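Local coordinates for uncharacterized protein (PDB 4IRT) that is of unknown function but adopts a beta-propeller fold with BNR-like repeats and is a putative neuraminidase, at residues 249-254 with 314-319; 263-268 with 280-285; 327-332 with 365-370. One frame throughout, in Å; residues are numbered along the deposited sequence. Where two conformers were deposited one is given.

Contact 1. Residues 249-254 with 314-319; sequences ELINQT and IARPRI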
loop_
_atom_site.group_PDB
_atom_site.type_symbol
_atom_site.label_atom_id
_atom_site.label_comp_id
_atom_site.label_asym_id
_atom_site.label_seq_id
_atom_site.Cartn_x
_atom_site.Cartn_y
_atom_site.Cartn_z
ATOM N N GLU A 249 15.297 -9.619 10.187
ATOM C CA GLU A 249 15.188 -8.571 9.160
ATOM C C GLU A 249 13.782 -8.526 8.530
ATOM O O GLU A 249 13.611 -8.160 7.368
ATOM C CB GLU A 249 16.232 -8.786 8.064
ATOM C CG GLU A 249 17.652 -8.948 8.522
ATOM C CD GLU A 249 18.206 -7.781 9.327
ATOM O OE1 GLU A 249 17.599 -6.679 9.397
ATOM O OE2 GLU A 249 19.319 -7.979 9.872
ATOM N N LEU A 250 12.782 -8.938 9.293
ATOM C CA LEU A 250 11.406 -8.839 8.869
ATOM C C LEU A 250 10.992 -7.368 8.865
ATOM O O LEU A 250 11.153 -6.664 9.861
ATOM C CB LEU A 250 10.500 -9.625 9.801
ATOM C CG LEU A 250 9.014 -9.525 9.471
ATOM C CD1 LEU A 250 8.689 -10.155 8.133
ATOM C CD2 LEU A 250 8.205 -10.119 10.607
ATOM N N ILE A 251 10.499 -6.924 7.723
ATOM C CA ILE A 251 10.164 -5.512 7.513
ATOM C C ILE A 251 8.701 -5.300 7.833
ATOM O O ILE A 251 7.896 -6.245 7.828
ATOM C CB ILE A 251 10.520 -5.076 6.068
ATOM C CG1 ILE A 251 10.400 -3.552 5.832
ATOM C CG2 ILE A 251 9.689 -5.841 5.059
ATOM C CD1 ILE A 251 11.305 -2.708 6.699
ATOM N N ASN A 252 8.370 -4.061 8.170
ATOM C CA ASN A 252 6.991 -3.659 8.432
ATOM C C ASN A 252 6.429 -2.756 7.335
ATOM O O ASN A 252 7.190 -2.040 6.688
ATOM C CB ASN A 252 6.881 -2.915 9.765
ATOM C CG ASN A 252 7.864 -1.780 9.887
ATOM O OD1 ASN A 252 9.051 -1.994 10.056
ATOM N ND2 ASN A 252 7.370 -0.549 9.794
ATOM N N GLN A 253 5.108 -2.852 7.162
ATOM C CA GLN A 253 4.279 -2.015 6.302
ATOM C C GLN A 253 4.593 -2.332 4.840
ATOM O O GLN A 253 5.321 -1.588 4.190
ATOM C CB GLN A 253 4.503 -0.538 6.629
ATOM C CG GLN A 253 3.556 0.403 5.943
ATOM C CD GLN A 253 3.651 1.794 6.507
ATOM O OE1 GLN A 253 4.738 2.283 6.781
ATOM N NE2 GLN A 253 2.521 2.449 6.642
ATOM N N THR A 254 4.079 -3.457 4.350
ATOM C CA THR A 254 4.330 -3.869 2.973
ATOM C C THR A 254 2.997 -3.813 2.223
ATOM O O THR A 254 2.357 -2.753 2.189
ATOM C CB THR A 254 5.046 -5.234 2.871
ATOM O OG1 THR A 254 4.250 -6.256 3.494
ATOM C CG2 THR A 254 6.426 -5.163 3.544
ATOM N N ILE A 314 16.697 -2.339 -0.700
ATOM C CA ILE A 314 15.621 -2.935 -1.475
ATOM C C ILE A 314 14.286 -2.274 -1.086
ATOM O O ILE A 314 14.116 -1.753 0.030
ATOM C CB ILE A 314 15.538 -4.466 -1.319
ATOM C CG1 ILE A 314 15.167 -4.869 0.090
ATOM C CG2 ILE A 314 16.866 -5.133 -1.689
ATOM C CD1 ILE A 314 15.025 -6.357 0.286
ATOM N N ALA A 315 13.351 -2.285 -2.032
ATOM C CA ALA A 315 12.027 -1.732 -1.809
ATOM C C ALA A 315 11.100 -2.748 -1.193
ATOM O O ALA A 315 11.192 -3.937 -1.484
ATOM C CB ALA A 315 11.430 -1.260 -3.120
ATOM N N ARG A 316 10.160 -2.276 -0.399
ATOM C CA ARG A 316 9.044 -3.116 -0.024
ATOM C C ARG A 316 8.181 -3.386 -1.291
ATOM O O ARG A 316 8.042 -2.525 -2.159
ATOM C CB ARG A 316 8.243 -2.461 1.067
ATOM C CG ARG A 316 9.033 -2.424 2.354
ATOM C CD ARG A 316 8.379 -1.598 3.420
ATOM N NE ARG A 316 8.382 -0.194 3.050
ATOM C CZ ARG A 316 8.072 0.797 3.869
ATOM N NH1 ARG A 316 7.685 0.554 5.106
ATOM N NH2 ARG A 316 8.102 2.044 3.427
ATOM N N PRO A 317 7.660 -4.604 -1.422
ATOM C CA PRO A 317 7.098 -5.027 -2.691
ATOM C C PRO A 317 5.603 -4.868 -2.883
ATOM O O PRO A 317 4.841 -4.686 -1.920
ATOM C CB PRO A 317 7.470 -6.506 -2.719
ATOM C CG PRO A 317 7.348 -6.922 -1.299
ATOM C CD PRO A 317 7.923 -5.752 -0.529
ATOM N N ARG A 318 5.187 -4.977 -4.140
ATOM C CA ARG A 318 3.758 -5.112 -4.492
ATOM C C ARG A 318 3.591 -6.362 -5.344
ATOM O O ARG A 318 4.552 -6.825 -5.964
ATOM C CB ARG A 318 3.235 -3.912 -5.289
ATOM C CG ARG A 318 3.180 -2.566 -4.564
ATOM C CD ARG A 318 1.876 -2.382 -3.869
ATOM N NE ARG A 318 1.643 -1.090 -3.208
ATOM C CZ ARG A 318 0.581 -0.327 -3.420
ATOM N NH1 ARG A 318 -0.328 -0.632 -4.354
ATOM N NH2 ARG A 318 0.437 0.782 -2.726
ATOM N N ILE A 319 2.369 -6.892 -5.370
ATOM C CA ILE A 319 2.038 -8.078 -6.150
ATOM C C ILE A 319 0.656 -7.946 -6.779
ATOM O O ILE A 319 -0.254 -7.294 -6.229
ATOM C CB ILE A 319 2.029 -9.367 -5.298
ATOM C CG1 ILE A 319 1.216 -9.175 -3.999
ATOM C CG2 ILE A 319 3.432 -9.847 -4.993
ATOM C CD1 ILE A 319 0.973 -10.478 -3.251
#
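Arg316 lies against Ile251, Asn252, Gln253 and Thr254 at the junction of two neighbouring blades of the beta-propeller. Residues 249-254 lead into strand 255-258, the first strand of one blade. Residues 314-319 lead into strand 318-322, the first strand of the next. A hydrogen bond joins the two segments. Arg316 NH1 donates to Asn252 O at 3.1 Å, with an N-H...O angle of 160°. The oxygen lies in the guanidinium plane, and the donor lies in the carbonyl plane. The charge has a second partner, because NE forms a salt bridge with Glu366. Asn252 O and Glu366 together would probably hold the guanidinium in one orientation. The Asn252 side chain binds Arg198 through OD1. The apolar contacts involve the methylene part of the arginine. Ile251 CG1 stands anti to its backbone N (chi1 -171°) and meets Arg316 CD at 3.7 Å. The two side chains cross at about a right angle. Thr254 CG2 lies 4.0 Å from Arg316 CG, while Thr254 OG1 is bonded to Ala267 O. Gln253 makes mixed contacts. Its CB is 3.7 Å from Arg316 NH1, with the amide plane 80° from the guanidinium. Gln253 O sits 3.2 Å from Arg316 CD.

Contact 2. Residues 263-268 with 280-285; sequences NPYIAT and YRIVWN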
loop_
_atom_site.group_PDB
_atom_site.type_symbol
_atom_site.label_atom_id
_atom_site.label_comp_id
_atom_site.label_asym_id
_atom_site.label_seq_id
_atom_site.Cartn_x
_atom_site.Cartn_y
_atom_site.Cartn_z
ATOM N N ASN A 263 -8.461 -16.054 -2.035
ATOM C CA ASN A 263 -7.253 -16.494 -1.314
ATOM C C ASN A 263 -6.232 -15.336 -1.169
ATOM O O ASN A 263 -5.958 -14.642 -2.152
ATOM C CB ASN A 263 -6.595 -17.662 -2.028
ATOM C CG ASN A 263 -7.451 -18.916 -1.974
ATOM O OD1 ASN A 263 -8.093 -19.219 -0.960
ATOM N ND2 ASN A 263 -7.506 -19.599 -3.068
ATOM N N PRO A 264 -5.692 -15.125 0.057
ATOM C CA PRO A 264 -4.805 -13.978 0.332
ATOM C C PRO A 264 -3.357 -14.282 0.029
ATOM O O PRO A 264 -2.901 -15.407 0.267
ATOM C CB PRO A 264 -4.949 -13.753 1.842
ATOM C CG PRO A 264 -5.233 -15.165 2.370
ATOM C CD PRO A 264 -6.128 -15.776 1.305
ATOM N N TYR A 265 -2.649 -13.253 -0.429
ATOM C CA TYR A 265 -1.237 -13.299 -0.754
ATOM C C TYR A 265 -0.558 -12.097 -0.107
ATOM O O TYR A 265 -1.062 -10.990 -0.219
ATOM C CB TYR A 265 -1.012 -13.199 -2.251
ATOM C CG TYR A 265 -1.508 -14.381 -3.024
ATOM C CD1 TYR A 265 -2.857 -14.542 -3.245
ATOM C CD2 TYR A 265 -0.637 -15.326 -3.524
ATOM C CE1 TYR A 265 -3.337 -15.628 -3.963
ATOM C CE2 TYR A 265 -1.102 -16.425 -4.234
ATOM C CZ TYR A 265 -2.456 -16.571 -4.445
ATOM O OH TYR A 265 -2.963 -17.642 -5.155
ATOM N N ILE A 266 0.567 -12.321 0.580
ATOM C CA ILE A 266 1.271 -11.240 1.307
ATOM C C ILE A 266 2.719 -11.173 0.829
ATOM O O ILE A 266 3.381 -12.184 0.810
ATOM C CB ILE A 266 1.259 -11.496 2.819
ATOM C CG1 ILE A 266 -0.180 -11.626 3.322
ATOM C CG2 ILE A 266 2.040 -10.395 3.546
ATOM C CD1 ILE A 266 -0.386 -12.388 4.635
ATOM N N ALA A 267 3.184 -9.989 0.439
ATOM C CA ALA A 267 4.544 -9.802 -0.085
ATOM C C ALA A 267 5.393 -9.014 0.900
ATOM O O ALA A 267 4.988 -7.957 1.399
ATOM C CB ALA A 267 4.504 -9.093 -1.424
ATOM N N THR A 268 6.564 -9.549 1.212
ATOM C CA THR A 268 7.441 -8.947 2.183
ATOM C C THR A 268 8.847 -9.492 2.010
ATOM O O THR A 268 9.180 -10.058 0.948
ATOM C CB THR A 268 6.915 -9.119 3.650
ATOM O OG1 THR A 268 7.722 -8.357 4.536
ATOM C CG2 THR A 268 6.945 -10.598 4.100
ATOM N N TYR A 280 13.377 -11.522 -0.560
ATOM C CA TYR A 280 11.977 -11.342 -0.863
ATOM C C TYR A 280 11.179 -12.649 -0.721
ATOM O O TYR A 280 11.672 -13.746 -1.025
ATOM C CB TYR A 280 11.807 -10.778 -2.258
ATOM C CG TYR A 280 12.111 -9.316 -2.429
ATOM C CD1 TYR A 280 11.247 -8.338 -1.916
ATOM C CD2 TYR A 280 13.257 -8.880 -3.139
ATOM C CE1 TYR A 280 11.480 -6.999 -2.113
ATOM C CE2 TYR A 280 13.507 -7.505 -3.313
ATOM C CZ TYR A 280 12.616 -6.593 -2.815
ATOM O OH TYR A 280 12.760 -5.229 -2.987
ATOM N N ARG A 281 9.958 -12.518 -0.207
ATOM C CA ARG A 281 9.088 -13.621 0.122
ATOM C C ARG A 281 7.673 -13.369 -0.333
ATOM O O ARG A 281 7.230 -12.231 -0.384
ATOM C CB ARG A 281 9.008 -13.767 1.647
ATOM C CG ARG A 281 10.361 -13.763 2.317
ATOM C CD ARG A 281 11.130 -15.060 2.127
ATOM N NE ARG A 281 12.464 -14.968 2.742
ATOM C CZ ARG A 281 13.193 -16.000 3.172
ATOM N NH1 ARG A 281 12.738 -17.225 3.011
ATOM N NH2 ARG A 281 14.389 -15.805 3.733
ATOM N N ILE A 282 6.946 -14.454 -0.572
ATOM C CA ILE A 282 5.495 -14.419 -0.636
ATOM C C ILE A 282 4.904 -15.441 0.349
ATOM O O ILE A 282 5.431 -16.546 0.499
ATOM C CB ILE A 282 5.002 -14.627 -2.098
ATOM C CG1 ILE A 282 3.531 -14.256 -2.230
ATOM C CG2 ILE A 282 5.265 -16.051 -2.589
ATOM C CD1 ILE A 282 3.093 -14.005 -3.654
ATOM N N VAL A 283 3.814 -15.054 1.013
ATOM C CA VAL A 283 3.088 -15.911 1.951
ATOM C C VAL A 283 1.638 -15.896 1.486
ATOM O O VAL A 283 1.069 -14.835 1.282
ATOM C CB VAL A 283 3.208 -15.352 3.370
ATOM C CG1 VAL A 283 2.327 -16.073 4.380
ATOM C CG2 VAL A 283 4.656 -15.305 3.813
ATOM N N TRP A 284 1.020 -17.059 1.357
ATOM C CA TRP A 284 -0.357 -17.130 0.900
ATOM C C TRP A 284 -1.076 -18.339 1.469
ATOM O O TRP A 284 -0.432 -19.288 1.953
ATOM C CB TRP A 284 -0.415 -17.163 -0.635
ATOM C CG TRP A 284 -0.091 -18.518 -1.270
ATOM C CD1 TRP A 284 -0.992 -19.445 -1.757
ATOM C CD2 TRP A 284 1.211 -19.085 -1.482
ATOM N NE1 TRP A 284 -0.318 -20.546 -2.244
ATOM C CE2 TRP A 284 1.023 -20.364 -2.071
ATOM C CE3 TRP A 284 2.521 -18.660 -1.199
ATOM C CZ2 TRP A 284 2.078 -21.180 -2.415
ATOM C CZ3 TRP A 284 3.565 -19.476 -1.558
ATOM C CH2 TRP A 284 3.328 -20.746 -2.146
ATOM N N ASN A 285 -2.399 -18.276 1.428
ATOM C CA ASN A 285 -3.255 -19.328 1.960
ATOM C C ASN A 285 -4.128 -19.835 0.835
ATOM O O ASN A 285 -4.681 -19.029 0.099
ATOM C CB ASN A 285 -4.134 -18.787 3.081
ATOM C CG ASN A 285 -4.954 -19.875 3.757
ATOM O OD1 ASN A 285 -6.044 -20.220 3.300
ATOM N ND2 ASN A 285 -4.406 -20.442 4.828
HETATM O O HOH W 1 -7.929 -18.469 2.362
#
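Thr268, Ile266 and Asn285 bury the most surface where strands 264-271 and 278-285 pair as the middle hairpin of a propeller blade. Thr268 and Arg281 form a hydrogen-bonded antiparallel pair, with Thr268 N to Arg281 O at 3.2 Å and Arg281 N to Thr268 O at 2.8 Å. Ile266 and Val283 do the same, with Ile266 N to Val283 O at 2.7 Å. These side chains share one face, where Ile266 and Thr268 touch Ile209 of the preceding blade. Asn285 N donates to Pro264 O, and Asn285 CB lies 3.9 Å from Pro264 CG. Asn285 OD1 accepts from Gly287 N and a water. On the other face Trp284 CB sits over the Tyr265 ring in a CH-pi contact. Trp284 CG lies between its backbone N and carbonyl carbon (chi1 78°), and the ring planes, 7° apart, are slid with little overlap. Ile282 CD1 meets the edge of the tyrosine ring, 4.0 Å from Tyr265 CD2. An alanine in place of Tyr265 would probably leave Trp284 CB and Ile282 CD1 without their aromatic partner. Five backbone bonds satisfy buried polar groups, while Ile266 on one face and Tyr265, Ala267 and Ile282 on the other make apolar contacts with neighbouring blades.

Contact 3. Residues 327-332 with 365-370; sequences FYIFRD and WEPSHD
Trp365 presents the rim of its indole to Ile329, Phe330 and Arg331, and all three meet it near the ring plane. Arg331 CB approaches Trp365 CE3 at 3.7 Å. Phe330 O is 3.7 Å from Trp365 CZ3. Ile329 CG2 lies 3.9 Å from Trp365 CH2. One face of the indole is met by Pro367 N, which lies above the plane and toward the rim. The far edge is also held, since Trp365 NE1 donates to Phe383 O. Arg331 and Trp365 run past each other in opposite directions, with the guanidinium and indole planes 61° apart. Arg331 CG is anti to its backbone N (chi1 170°) and lies 4.2 Å from Trp365 CE3. The arginine chain then bends at chi2 and chi3 and returns to the tryptophan backbone.

Residues 327-332 lie on strand 325-330 of a propeller blade and run on past it. Residues 365-370 belong to the loop that leaves the last strand of that blade, 353-356, and leads to helix 371-377. The contact therefore holds this loop against strand 325-330 and the residue that follows it. Arg331 grips Trp365 O side-on with two nitrogens. Arg331 NE donates at 2.8 Å to Trp365 O and lies in the carbonyl plane. Arg331 NH2 donates to the same Trp365 O at 3.0 Å from above that plane. The oxygen sits within 2° of the guanidinium plane. These two bonds would probably help to fix the guanidinium, together with the NH1 bond to Ile312 O. Pro367 lies beside Ile329, sliding past it in the opposite direction, with Pro367 CB 3.9 Å from Ile329 CG2 and its CG next to Ile329 O.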
loop_
_atom_site.group_PDB
_atom_site.type_symbol
_atom_site.label_atom_id
_atom_site.label_comp_id
_atom_site.label_asym_id
_atom_site.label_seq_id
_atom_site.Cartn_x
_atom_site.Cartn_y
_atom_site.Cartn_z
ATOM N N PHE A 327 2.782 -11.824 -10.300
ATOM C CA PHE A 327 3.695 -10.792 -10.742
ATOM C C PHE A 327 4.098 -9.977 -9.513
ATOM O O PHE A 327 3.249 -9.341 -8.878
ATOM C CB PHE A 327 2.988 -9.908 -11.763
ATOM C CG PHE A 327 2.458 -10.678 -12.921
ATOM C CD1 PHE A 327 1.217 -11.293 -12.853
ATOM C CD2 PHE A 327 3.216 -10.834 -14.074
ATOM C CE1 PHE A 327 0.715 -12.026 -13.920
ATOM C CE2 PHE A 327 2.719 -11.583 -15.139
ATOM C CZ PHE A 327 1.476 -12.188 -15.049
ATOM N N TYR A 328 5.398 -9.965 -9.243
ATOM C CA TYR A 328 5.972 -9.461 -7.993
ATOM C C TYR A 328 6.934 -8.322 -8.319
ATOM O O TYR A 328 7.979 -8.519 -8.949
ATOM C CB TYR A 328 6.692 -10.622 -7.327
ATOM C CG TYR A 328 7.105 -10.462 -5.876
ATOM C CD1 TYR A 328 8.190 -9.666 -5.526
ATOM C CD2 TYR A 328 6.453 -11.178 -4.859
ATOM C CE1 TYR A 328 8.587 -9.541 -4.227
ATOM C CE2 TYR A 328 6.847 -11.055 -3.545
ATOM C CZ TYR A 328 7.906 -10.227 -3.240
ATOM O OH TYR A 328 8.320 -10.147 -1.929
ATOM N N ILE A 329 6.559 -7.110 -7.901
ATOM C CA ILE A 329 7.254 -5.892 -8.273
ATOM C C ILE A 329 8.155 -5.408 -7.123
ATOM O O ILE A 329 7.724 -5.363 -5.951
ATOM C CB ILE A 329 6.269 -4.787 -8.670
ATOM C CG1 ILE A 329 5.261 -5.285 -9.711
ATOM C CG2 ILE A 329 7.024 -3.586 -9.211
ATOM C CD1 ILE A 329 5.891 -5.726 -11.024
ATOM N N PHE A 330 9.417 -5.143 -7.448
ATOM C CA PHE A 330 10.401 -4.754 -6.476
ATOM C C PHE A 330 11.477 -3.822 -7.058
ATOM O O PHE A 330 11.383 -3.392 -8.195
ATOM C CB PHE A 330 11.018 -5.991 -5.840
ATOM C CG PHE A 330 11.916 -6.786 -6.737
ATOM C CD1 PHE A 330 11.393 -7.688 -7.661
ATOM C CD2 PHE A 330 13.307 -6.708 -6.602
ATOM C CE1 PHE A 330 12.230 -8.486 -8.423
ATOM C CE2 PHE A 330 14.136 -7.479 -7.391
ATOM C CZ PHE A 330 13.598 -8.357 -8.321
ATOM N N ARG A 331 12.442 -3.475 -6.222
ATOM C CA ARG A 331 13.580 -2.647 -6.646
ATOM C C ARG A 331 14.737 -3.046 -5.763
ATOM O O ARG A 331 14.596 -3.100 -4.536
ATOM C CB ARG A 331 13.200 -1.175 -6.513
ATOM C CG ARG A 331 14.321 -0.142 -6.684
ATOM C CD ARG A 331 15.101 0.108 -5.408
ATOM N NE ARG A 331 14.265 0.744 -4.409
ATOM C CZ ARG A 331 14.559 0.873 -3.119
ATOM N NH1 ARG A 331 15.680 0.376 -2.590
ATOM N NH2 ARG A 331 13.716 1.533 -2.354
ATOM N N ASP A 332 15.902 -3.263 -6.366
ATOM C CA ASP A 332 17.047 -3.833 -5.643
ATOM C C ASP A 332 18.343 -3.176 -6.108
ATOM O O ASP A 332 18.630 -3.135 -7.305
ATOM C CB ASP A 332 17.057 -5.355 -5.887
ATOM C CG ASP A 332 17.992 -6.146 -4.940
ATOM O OD1 ASP A 332 19.020 -5.624 -4.442
ATOM O OD2 ASP A 332 17.692 -7.359 -4.766
ATOM N N TRP A 365 12.684 4.722 -4.795
ATOM C CA TRP A 365 11.334 4.330 -5.197
ATOM C C TRP A 365 10.913 2.977 -4.593
ATOM O O TRP A 365 11.727 2.037 -4.502
ATOM C CB TRP A 365 11.280 4.228 -6.723
ATOM C CG TRP A 365 10.020 3.666 -7.342
ATOM C CD1 TRP A 365 8.965 4.387 -7.769
ATOM C CD2 TRP A 365 9.735 2.303 -7.689
ATOM N NE1 TRP A 365 8.023 3.583 -8.312
ATOM C CE2 TRP A 365 8.466 2.291 -8.284
ATOM C CE3 TRP A 365 10.403 1.086 -7.514
ATOM C CZ2 TRP A 365 7.864 1.130 -8.740
ATOM C CZ3 TRP A 365 9.790 -0.076 -7.961
ATOM C CH2 TRP A 365 8.547 -0.037 -8.587
ATOM N N GLU A 366 9.661 2.944 -4.134
ATOM C CA GLU A 366 8.947 1.723 -3.912
ATOM C C GLU A 366 7.707 1.686 -4.787
ATOM O O GLU A 366 7.138 2.728 -5.139
ATOM C CB GLU A 366 8.555 1.564 -2.450
ATOM C CG GLU A 366 9.679 1.669 -1.434
ATOM C CD GLU A 366 9.179 1.423 -0.024
ATOM O OE1 GLU A 366 8.300 2.182 0.453
ATOM O OE2 GLU A 366 9.693 0.496 0.627
ATOM N N PRO A 367 7.233 0.480 -5.123
ATOM C CA PRO A 367 6.050 0.390 -5.978
ATOM C C PRO A 367 4.722 0.732 -5.343
ATOM O O PRO A 367 4.484 0.445 -4.157
ATOM C CB PRO A 367 6.001 -1.086 -6.385
ATOM C CG PRO A 367 6.793 -1.793 -5.305
ATOM C CD PRO A 367 7.824 -0.837 -4.821
ATOM N N SER A 368 3.892 1.417 -6.143
ATOM C CA SER A 368 2.450 1.480 -5.922
ATOM C C SER A 368 1.812 1.297 -7.313
ATOM O O SER A 368 2.436 1.613 -8.354
ATOM C CB SER A 368 2.005 2.792 -5.239
ATOM O OG SER A 368 2.485 3.938 -5.921
ATOM N N HIS A 369 0.617 0.726 -7.347
ATOM C CA HIS A 369 -0.021 0.348 -8.618
ATOM C C HIS A 369 -1.516 0.611 -8.618
ATOM O O HIS A 369 -2.138 0.848 -7.559
ATOM C CB HIS A 369 0.254 -1.144 -8.916
ATOM C CG HIS A 369 -0.632 -2.119 -8.174
ATOM N ND1 HIS A 369 -0.412 -2.504 -6.872
ATOM C CD2 HIS A 369 -1.692 -2.846 -8.601
ATOM C CE1 HIS A 369 -1.315 -3.407 -6.517
ATOM N NE2 HIS A 369 -2.113 -3.625 -7.546
ATOM N N ASP A 370 -2.093 0.546 -9.809
ATOM C CA ASP A 370 -3.492 0.847 -10.018
ATOM C C ASP A 370 -4.256 -0.426 -9.673
ATOM O O ASP A 370 -4.508 -1.304 -10.524
ATOM C CB ASP A 370 -3.727 1.320 -11.434
ATOM C CG ASP A 370 -5.129 1.804 -11.681
ATOM O OD1 ASP A 370 -6.065 1.388 -10.962
ATOM O OD2 ASP A 370 -5.277 2.625 -12.619
#

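Overall arrangement
From the N terminus, residues 249-254 come first and open the loop that contact 1 closes at 314-319. Contact 2 is nested inside that loop, a hairpin of the blade that begins at strand 255-258. Contact 3 follows in series. It closes a second loop, from strand 325-330 to the run before helix 371-377. Contacts 1 and 2 meet where Tyr280 OH probably bonds to Ala315 O. Contacts 1 and 3 share a sheet, because strands 318-322 and 325-330 are neighbours. Tyr328 OH and Arg281 O probably bond between contacts 2 and 3. Together they join two consecutive blades and the loop after the second.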